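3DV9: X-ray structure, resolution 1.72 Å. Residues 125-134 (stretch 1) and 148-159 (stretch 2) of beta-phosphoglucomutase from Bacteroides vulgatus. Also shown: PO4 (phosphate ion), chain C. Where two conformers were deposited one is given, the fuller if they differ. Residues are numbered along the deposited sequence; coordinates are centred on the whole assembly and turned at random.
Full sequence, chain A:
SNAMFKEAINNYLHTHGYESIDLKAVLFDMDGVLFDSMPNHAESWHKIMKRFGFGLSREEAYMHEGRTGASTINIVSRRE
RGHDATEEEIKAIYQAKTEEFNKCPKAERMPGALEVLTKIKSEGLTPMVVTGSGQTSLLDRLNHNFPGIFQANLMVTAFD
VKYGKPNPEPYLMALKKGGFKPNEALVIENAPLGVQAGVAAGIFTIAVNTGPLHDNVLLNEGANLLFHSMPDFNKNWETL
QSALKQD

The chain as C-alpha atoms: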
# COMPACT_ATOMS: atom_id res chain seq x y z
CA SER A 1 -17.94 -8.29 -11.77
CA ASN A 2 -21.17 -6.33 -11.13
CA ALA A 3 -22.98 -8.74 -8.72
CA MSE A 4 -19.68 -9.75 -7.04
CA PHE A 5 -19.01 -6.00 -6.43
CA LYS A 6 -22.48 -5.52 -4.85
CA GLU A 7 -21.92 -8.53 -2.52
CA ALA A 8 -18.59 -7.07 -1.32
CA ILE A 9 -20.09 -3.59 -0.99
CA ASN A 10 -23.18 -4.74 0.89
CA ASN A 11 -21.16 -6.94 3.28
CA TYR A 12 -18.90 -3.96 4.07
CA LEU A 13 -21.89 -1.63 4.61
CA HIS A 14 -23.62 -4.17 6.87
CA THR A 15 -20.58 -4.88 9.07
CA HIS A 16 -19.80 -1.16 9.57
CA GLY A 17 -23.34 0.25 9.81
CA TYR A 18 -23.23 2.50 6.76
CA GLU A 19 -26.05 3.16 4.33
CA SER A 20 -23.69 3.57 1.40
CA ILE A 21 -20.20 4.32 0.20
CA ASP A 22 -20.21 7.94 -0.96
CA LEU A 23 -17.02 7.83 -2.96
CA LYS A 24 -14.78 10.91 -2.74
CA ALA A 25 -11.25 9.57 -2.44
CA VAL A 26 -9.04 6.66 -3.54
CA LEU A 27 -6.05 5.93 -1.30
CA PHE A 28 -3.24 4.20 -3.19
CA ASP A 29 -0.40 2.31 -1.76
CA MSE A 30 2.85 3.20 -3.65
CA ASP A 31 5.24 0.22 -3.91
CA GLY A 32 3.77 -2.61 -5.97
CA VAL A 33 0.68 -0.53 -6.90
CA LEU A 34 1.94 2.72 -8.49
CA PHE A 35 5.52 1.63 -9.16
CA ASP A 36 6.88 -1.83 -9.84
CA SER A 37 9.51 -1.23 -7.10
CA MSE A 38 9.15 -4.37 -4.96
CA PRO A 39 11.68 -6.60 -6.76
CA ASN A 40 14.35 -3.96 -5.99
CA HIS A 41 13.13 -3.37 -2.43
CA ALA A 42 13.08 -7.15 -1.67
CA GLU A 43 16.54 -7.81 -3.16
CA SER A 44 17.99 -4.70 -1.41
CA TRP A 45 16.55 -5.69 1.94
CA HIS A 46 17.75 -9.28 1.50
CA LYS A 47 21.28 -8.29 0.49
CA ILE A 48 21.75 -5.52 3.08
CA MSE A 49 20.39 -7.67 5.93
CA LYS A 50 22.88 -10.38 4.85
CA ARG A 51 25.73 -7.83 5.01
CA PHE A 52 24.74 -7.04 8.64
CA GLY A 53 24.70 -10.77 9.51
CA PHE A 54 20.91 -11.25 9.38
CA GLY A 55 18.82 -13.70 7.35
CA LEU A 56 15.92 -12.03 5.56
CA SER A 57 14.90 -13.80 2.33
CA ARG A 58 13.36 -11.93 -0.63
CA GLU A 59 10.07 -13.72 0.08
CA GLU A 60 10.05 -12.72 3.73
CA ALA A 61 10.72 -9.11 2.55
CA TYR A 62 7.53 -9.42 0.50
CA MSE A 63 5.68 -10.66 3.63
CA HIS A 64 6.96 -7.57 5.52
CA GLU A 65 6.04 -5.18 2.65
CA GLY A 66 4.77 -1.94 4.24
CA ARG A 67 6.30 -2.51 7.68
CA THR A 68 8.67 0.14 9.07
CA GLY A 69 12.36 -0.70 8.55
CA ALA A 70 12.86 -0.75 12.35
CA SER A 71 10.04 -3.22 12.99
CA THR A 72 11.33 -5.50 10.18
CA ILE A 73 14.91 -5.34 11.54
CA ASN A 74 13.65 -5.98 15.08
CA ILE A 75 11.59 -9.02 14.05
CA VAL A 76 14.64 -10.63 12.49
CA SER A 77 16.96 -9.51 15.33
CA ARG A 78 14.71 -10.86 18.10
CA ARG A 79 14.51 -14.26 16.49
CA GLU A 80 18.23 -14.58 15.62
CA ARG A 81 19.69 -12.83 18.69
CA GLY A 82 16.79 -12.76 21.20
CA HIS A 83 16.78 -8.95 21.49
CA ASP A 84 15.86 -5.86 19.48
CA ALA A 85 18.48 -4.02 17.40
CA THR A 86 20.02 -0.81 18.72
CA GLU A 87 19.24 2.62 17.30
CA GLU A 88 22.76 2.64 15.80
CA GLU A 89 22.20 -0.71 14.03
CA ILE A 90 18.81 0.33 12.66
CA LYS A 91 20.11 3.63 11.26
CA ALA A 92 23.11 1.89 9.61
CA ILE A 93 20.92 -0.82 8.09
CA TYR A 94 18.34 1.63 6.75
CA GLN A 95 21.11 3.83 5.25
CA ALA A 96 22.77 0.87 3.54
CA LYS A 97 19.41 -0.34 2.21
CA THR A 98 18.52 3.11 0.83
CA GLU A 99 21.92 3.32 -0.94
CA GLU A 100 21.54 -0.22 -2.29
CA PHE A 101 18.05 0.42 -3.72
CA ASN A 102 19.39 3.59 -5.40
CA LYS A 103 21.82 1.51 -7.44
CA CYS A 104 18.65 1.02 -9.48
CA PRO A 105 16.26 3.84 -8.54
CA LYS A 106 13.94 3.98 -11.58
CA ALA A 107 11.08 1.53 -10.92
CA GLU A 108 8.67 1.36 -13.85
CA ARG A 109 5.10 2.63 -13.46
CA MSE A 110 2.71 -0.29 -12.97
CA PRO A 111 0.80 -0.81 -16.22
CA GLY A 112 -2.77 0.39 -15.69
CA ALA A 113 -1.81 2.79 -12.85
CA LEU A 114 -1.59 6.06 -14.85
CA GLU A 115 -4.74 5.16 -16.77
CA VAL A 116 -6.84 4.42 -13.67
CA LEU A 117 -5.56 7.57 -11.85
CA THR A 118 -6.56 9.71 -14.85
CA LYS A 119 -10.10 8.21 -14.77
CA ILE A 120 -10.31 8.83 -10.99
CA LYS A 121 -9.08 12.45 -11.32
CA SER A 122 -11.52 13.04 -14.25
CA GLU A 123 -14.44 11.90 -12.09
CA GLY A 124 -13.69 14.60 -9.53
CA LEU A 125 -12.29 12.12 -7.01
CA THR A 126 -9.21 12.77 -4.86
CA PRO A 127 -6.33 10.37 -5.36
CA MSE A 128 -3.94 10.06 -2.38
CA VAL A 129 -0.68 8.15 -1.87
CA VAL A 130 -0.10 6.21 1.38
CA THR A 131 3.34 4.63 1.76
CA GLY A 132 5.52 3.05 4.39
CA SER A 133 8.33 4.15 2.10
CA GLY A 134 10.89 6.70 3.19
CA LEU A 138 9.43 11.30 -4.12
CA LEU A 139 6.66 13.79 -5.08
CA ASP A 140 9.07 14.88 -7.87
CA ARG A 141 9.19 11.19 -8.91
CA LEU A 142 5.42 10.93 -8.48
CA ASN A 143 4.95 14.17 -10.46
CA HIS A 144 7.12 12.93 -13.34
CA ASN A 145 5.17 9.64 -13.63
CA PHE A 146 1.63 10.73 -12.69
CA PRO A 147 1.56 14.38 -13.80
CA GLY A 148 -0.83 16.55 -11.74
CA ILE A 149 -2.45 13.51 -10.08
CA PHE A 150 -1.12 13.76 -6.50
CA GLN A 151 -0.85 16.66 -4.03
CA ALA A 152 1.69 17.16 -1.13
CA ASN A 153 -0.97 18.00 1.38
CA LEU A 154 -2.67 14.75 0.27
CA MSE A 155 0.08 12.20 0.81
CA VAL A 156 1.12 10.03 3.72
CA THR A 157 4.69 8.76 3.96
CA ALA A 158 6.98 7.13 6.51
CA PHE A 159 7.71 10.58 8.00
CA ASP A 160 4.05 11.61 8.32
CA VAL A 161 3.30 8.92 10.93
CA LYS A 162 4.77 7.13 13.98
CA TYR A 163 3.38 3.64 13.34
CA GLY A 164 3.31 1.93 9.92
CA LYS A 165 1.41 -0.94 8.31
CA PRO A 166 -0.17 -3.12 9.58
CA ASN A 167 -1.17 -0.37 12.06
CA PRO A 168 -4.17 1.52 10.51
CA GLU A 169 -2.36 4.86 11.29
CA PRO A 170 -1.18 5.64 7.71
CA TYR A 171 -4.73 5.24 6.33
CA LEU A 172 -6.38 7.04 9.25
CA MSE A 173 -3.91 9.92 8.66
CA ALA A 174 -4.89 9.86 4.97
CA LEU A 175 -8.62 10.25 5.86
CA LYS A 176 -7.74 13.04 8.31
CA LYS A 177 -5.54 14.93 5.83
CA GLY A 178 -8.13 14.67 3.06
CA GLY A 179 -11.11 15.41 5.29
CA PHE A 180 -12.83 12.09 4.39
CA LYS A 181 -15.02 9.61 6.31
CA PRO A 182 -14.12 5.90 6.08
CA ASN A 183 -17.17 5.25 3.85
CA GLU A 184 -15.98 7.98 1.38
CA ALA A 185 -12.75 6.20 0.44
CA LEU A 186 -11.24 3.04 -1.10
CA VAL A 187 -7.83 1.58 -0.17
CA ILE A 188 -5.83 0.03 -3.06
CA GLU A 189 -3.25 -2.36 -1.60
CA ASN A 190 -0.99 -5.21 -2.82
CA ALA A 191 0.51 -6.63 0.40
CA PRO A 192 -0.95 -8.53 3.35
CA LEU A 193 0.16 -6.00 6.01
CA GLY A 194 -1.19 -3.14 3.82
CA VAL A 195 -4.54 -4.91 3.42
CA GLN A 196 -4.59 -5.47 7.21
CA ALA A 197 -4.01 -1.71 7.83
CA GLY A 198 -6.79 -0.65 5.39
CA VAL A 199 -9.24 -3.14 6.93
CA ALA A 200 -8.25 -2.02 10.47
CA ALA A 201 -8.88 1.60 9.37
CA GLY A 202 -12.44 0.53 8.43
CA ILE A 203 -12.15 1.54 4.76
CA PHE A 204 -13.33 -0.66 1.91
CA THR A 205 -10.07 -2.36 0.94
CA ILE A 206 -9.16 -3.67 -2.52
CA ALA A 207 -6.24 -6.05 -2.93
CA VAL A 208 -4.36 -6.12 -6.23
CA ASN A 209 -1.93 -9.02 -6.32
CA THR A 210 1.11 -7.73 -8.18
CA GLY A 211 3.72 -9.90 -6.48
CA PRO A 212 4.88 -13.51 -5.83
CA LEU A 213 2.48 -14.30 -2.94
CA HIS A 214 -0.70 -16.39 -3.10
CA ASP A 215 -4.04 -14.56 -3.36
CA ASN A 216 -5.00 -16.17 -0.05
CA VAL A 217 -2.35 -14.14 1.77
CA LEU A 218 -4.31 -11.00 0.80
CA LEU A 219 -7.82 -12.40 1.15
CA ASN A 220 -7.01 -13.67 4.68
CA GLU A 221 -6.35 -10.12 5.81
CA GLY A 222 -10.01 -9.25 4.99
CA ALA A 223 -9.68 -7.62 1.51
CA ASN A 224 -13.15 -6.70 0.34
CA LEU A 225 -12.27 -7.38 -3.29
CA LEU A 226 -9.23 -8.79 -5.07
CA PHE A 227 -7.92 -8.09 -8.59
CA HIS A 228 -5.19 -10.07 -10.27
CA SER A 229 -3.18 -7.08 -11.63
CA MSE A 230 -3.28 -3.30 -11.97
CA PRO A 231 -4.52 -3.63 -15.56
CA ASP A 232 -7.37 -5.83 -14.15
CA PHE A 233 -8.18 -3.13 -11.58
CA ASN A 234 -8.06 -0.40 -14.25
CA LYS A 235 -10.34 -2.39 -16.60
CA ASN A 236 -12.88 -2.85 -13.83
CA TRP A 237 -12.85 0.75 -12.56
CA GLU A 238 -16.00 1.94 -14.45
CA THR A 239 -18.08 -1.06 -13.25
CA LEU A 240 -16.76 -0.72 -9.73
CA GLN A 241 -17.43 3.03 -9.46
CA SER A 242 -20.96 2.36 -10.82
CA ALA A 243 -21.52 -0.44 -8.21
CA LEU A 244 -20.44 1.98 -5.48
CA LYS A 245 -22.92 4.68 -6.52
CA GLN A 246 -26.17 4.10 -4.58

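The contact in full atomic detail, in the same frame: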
# COMPACT_ATOMS: atom_id res chain seq x y z
N LEU A 125 -12.78 12.79 -8.21
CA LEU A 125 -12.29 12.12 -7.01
C LEU A 125 -10.86 12.54 -6.64
O LEU A 125 -10.09 12.98 -7.49
CB LEU A 125 -12.36 10.59 -7.17
CG LEU A 125 -13.75 10.00 -7.52
CD1 LEU A 125 -13.67 8.53 -7.91
CD2 LEU A 125 -14.69 10.16 -6.35
N THR A 126 -10.52 12.37 -5.36
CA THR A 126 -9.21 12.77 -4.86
C THR A 126 -8.28 11.58 -4.69
O THR A 126 -8.48 10.77 -3.78
CB THR A 126 -9.37 13.46 -3.50
OG1 THR A 126 -10.21 14.60 -3.68
CG2 THR A 126 -7.98 13.83 -2.90
N PRO A 127 -7.27 11.45 -5.57
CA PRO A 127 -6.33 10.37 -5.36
C PRO A 127 -5.35 10.77 -4.24
O PRO A 127 -5.00 11.95 -4.12
CB PRO A 127 -5.61 10.26 -6.72
CG PRO A 127 -6.35 11.16 -7.68
CD PRO A 127 -6.95 12.21 -6.80
N MSE A 128 -4.95 9.80 -3.42
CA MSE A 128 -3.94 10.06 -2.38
C MSE A 128 -2.94 8.92 -2.44
O MSE A 128 -3.28 7.81 -2.87
CB MSE A 128 -4.56 10.14 -0.97
CG MSE A 128 -5.72 11.16 -0.86
SE MSE A 128 -6.31 11.35 1.00
CE MSE A 128 -4.64 12.04 1.74
N VAL A 129 -1.72 9.20 -2.01
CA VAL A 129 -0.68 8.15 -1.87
C VAL A 129 -0.44 7.91 -0.40
O VAL A 129 -0.31 8.86 0.37
CB VAL A 129 0.65 8.54 -2.54
CG1 VAL A 129 1.66 7.39 -2.38
CG2 VAL A 129 0.43 8.85 -3.96
N VAL A 130 -0.37 6.62 -0.01
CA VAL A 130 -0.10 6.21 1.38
C VAL A 130 1.00 5.15 1.42
O VAL A 130 0.78 3.99 1.02
CB VAL A 130 -1.35 5.64 2.04
CG1 VAL A 130 -1.02 5.24 3.51
CG2 VAL A 130 -2.53 6.62 1.94
N THR A 131 2.17 5.52 1.91
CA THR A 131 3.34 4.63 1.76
C THR A 131 4.13 4.54 3.03
O THR A 131 4.23 5.52 3.77
CB THR A 131 4.22 5.04 0.54
OG1 THR A 131 5.31 4.13 0.42
CG2 THR A 131 4.74 6.46 0.70
N GLY A 132 4.61 3.33 3.29
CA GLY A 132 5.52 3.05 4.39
C GLY A 132 6.93 3.35 3.93
O GLY A 132 7.88 3.17 4.69
N SER A 133 7.04 3.81 2.68
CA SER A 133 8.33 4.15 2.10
C SER A 133 8.85 5.45 2.68
O SER A 133 8.07 6.37 2.95
CB SER A 133 8.24 4.28 0.57
OG SER A 133 9.49 4.04 -0.04
N GLY A 134 10.16 5.48 2.90
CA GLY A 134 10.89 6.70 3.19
C GLY A 134 11.95 6.86 2.01
O GLY A 134 12.80 8.03 2.35
N GLY A 148 0.32 15.86 -12.30
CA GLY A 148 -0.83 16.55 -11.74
C GLY A 148 -1.84 15.70 -10.99
O GLY A 148 -2.93 16.19 -10.67
N ILE A 149 -1.50 14.44 -10.71
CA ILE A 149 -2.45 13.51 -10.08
C ILE A 149 -2.44 13.69 -8.56
O ILE A 149 -3.50 13.79 -7.95
CB ILE A 149 -2.17 12.02 -10.46
CG1 ILE A 149 -2.26 11.83 -11.99
CG2 ILE A 149 -3.05 11.02 -9.59
CD1 ILE A 149 -3.63 12.11 -12.57
N PHE A 150 -1.25 13.72 -7.96
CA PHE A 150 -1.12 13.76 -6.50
C PHE A 150 -0.71 15.11 -5.98
O PHE A 150 -0.03 15.87 -6.68
CB PHE A 150 -0.14 12.71 -5.98
CG PHE A 150 -0.51 11.31 -6.37
CD1 PHE A 150 -1.62 10.69 -5.76
CD2 PHE A 150 0.18 10.66 -7.39
CE1 PHE A 150 -2.01 9.40 -6.13
CE2 PHE A 150 -0.17 9.37 -7.78
CZ PHE A 150 -1.27 8.73 -7.15
N GLN A 151 -1.11 15.38 -4.73
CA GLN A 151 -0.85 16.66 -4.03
C GLN A 151 -0.08 16.40 -2.72
O GLN A 151 -0.39 15.46 -2.01
CB GLN A 151 -2.20 17.33 -3.70
CG GLN A 151 -2.81 18.20 -4.79
CD GLN A 151 -3.71 19.33 -4.24
OE1 GLN A 151 -4.94 19.27 -4.34
NE2 GLN A 151 -3.09 20.36 -3.66
N ALA A 152 0.89 17.27 -2.38
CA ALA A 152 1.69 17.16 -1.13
C ALA A 152 0.90 17.17 0.16
O ALA A 152 1.26 16.50 1.15
CB ALA A 152 2.72 18.29 -1.07
N ASN A 153 -0.15 17.97 0.19
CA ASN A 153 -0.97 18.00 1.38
C ASN A 153 -1.82 16.73 1.46
O ASN A 153 -2.42 16.44 2.51
CB ASN A 153 -1.80 19.30 1.44
CG ASN A 153 -2.65 19.50 0.22
OD1 ASN A 153 -2.12 19.62 -0.92
ND2 ASN A 153 -3.98 19.59 0.43
N LEU A 154 -1.81 15.93 0.39
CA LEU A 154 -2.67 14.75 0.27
C LEU A 154 -1.87 13.45 0.05
O LEU A 154 -2.21 12.58 -0.77
CB LEU A 154 -3.71 14.95 -0.83
CG LEU A 154 -4.60 16.19 -0.67
CD1 LEU A 154 -5.50 16.33 -1.87
CD2 LEU A 154 -5.40 16.11 0.63
N MSE A 155 -0.81 13.35 0.85
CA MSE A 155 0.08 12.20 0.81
C MSE A 155 0.48 11.81 2.22
O MSE A 155 0.57 12.65 3.11
CB MSE A 155 1.33 12.51 0.02
CG MSE A 155 1.18 12.33 -1.47
SE MSE A 155 2.75 13.06 -2.31
CE MSE A 155 4.13 12.20 -1.23
N VAL A 156 0.71 10.52 2.42
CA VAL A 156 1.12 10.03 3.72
C VAL A 156 2.34 9.14 3.47
O VAL A 156 2.28 8.19 2.67
CB VAL A 156 -0.02 9.24 4.44
CG1 VAL A 156 0.47 8.62 5.74
CG2 VAL A 156 -1.24 10.15 4.73
N THR A 157 3.44 9.50 4.12
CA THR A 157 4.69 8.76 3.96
C THR A 157 5.24 8.36 5.33
O THR A 157 4.72 8.78 6.38
CB THR A 157 5.75 9.60 3.19
OG1 THR A 157 6.25 10.63 4.05
CG2 THR A 157 5.17 10.22 1.91
N ALA A 158 6.34 7.60 5.30
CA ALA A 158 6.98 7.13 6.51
C ALA A 158 7.19 8.25 7.52
O ALA A 158 7.07 8.02 8.72
CB ALA A 158 8.29 6.41 6.18
N PHE A 159 7.45 9.48 7.06
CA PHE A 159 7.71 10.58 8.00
C PHE A 159 6.47 11.36 8.45
O PHE A 159 6.57 12.28 9.27
CB PHE A 159 8.88 11.49 7.54
CG PHE A 159 8.50 12.63 6.60
CD1 PHE A 159 9.33 12.93 5.52
CD2 PHE A 159 7.37 13.42 6.82
CE1 PHE A 159 9.02 13.99 4.65
CE2 PHE A 159 7.04 14.47 5.96
CZ PHE A 159 7.86 14.76 4.87
P PO4 C . 4.45 0.33 0.39
O1 PO4 C . 4.14 1.56 -0.45
O2 PO4 C . 4.10 -0.93 -0.35
O3 PO4 C . 3.67 0.37 1.71
O4 PO4 C . 5.92 0.27 0.78
O HOH W 1 -4.62 14.40 -5.28
O HOH W 2 -2.42 13.26 -3.31

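The two stretches run side by side in parallel, with strand 126-130 of stretch 1 pairing with the short strand 155-156 of stretch 2, and together they bury 697 Å² of surface. The contact begins at Thr126, whose methyl CG2 lies 3.7 Å from Leu154 CD1, so the nonpolar arm of the threonine meets the leucine.

Pro127 points its side chain toward stretch 2 and packs against two residues: its CG is 3.8 Å from Ile149 CG2, and its CB is 3.7 Å from Phe150 CE1. At this level the backbones are not yet directly bonded, and water fills the gap. Water 1 links Pro127 O (2.7 Å from the water O) to Ile149 O (3.0 Å from the same atom). The O atom of water 2 lies 3.0 Å from Pro127 O and 2.6 Å from Leu154 O, and it accepts from Gln151 N at 2.9 Å. Gln151 O in turn receives Leu154 N at 2.8 Å, which closes a turn just before the strand.

The side chain of selenomethionine Met128 leaves sideways, but its end comes nearer to stretch 2, laying its methyl CE 4.0 Å from the nonpolar Leu154 CB. Met128 CA also makes a CA-H...O contact with Leu154 O at 3.5 Å.

Val129 is the residue of the two stretches most covered by the other stretch. Its CG2 sits over one face of the Phe150 ring, 3.3 Å from the centroid and 15° off the ring normal, a CH-pi contact that sets an aliphatic C-H against the aromatic cloud. On the same face of the sheet, Val129 CB is 4.0 Å from CG of selenomethionine Met155, its bridge partner. Val129 N finds no hydrogen-bond partner, whereas Val129 O accepts from Val156 N at 2.8 Å and has Met155 CA 3.4 Å away.

Val130 pairs with Val156, and both side chains occupy the other face of the sheet, with Val130 CG1 4.2 Å from Val156 CB. Val156 O accepts from Thr131 N at 2.8 Å. Val156 thus uses its NH and its carbonyl to bond to the residues flanking Val130, the usual parallel pattern.

Beyond the strands the two stretches remain adjacent. Thr131 CG2 and Thr157 CG2 meet as nonpolar methyls at 4.0 Å, while Thr131 OG1 accepts from Ser133 N at 2.9 Å and approaches phosphate O1 at 3.0 Å. Gly132 N makes a weak hydrogen bond to phosphate O3 at 3.5 Å, and Gly132 O lies 3.6 Å from Ala158 CB. Ala158 N is 3.3 Å from Thr131 O, but at a poor angle; it bonds instead to Ser133 O at 3.2 Å, so the regular ladder gives way here.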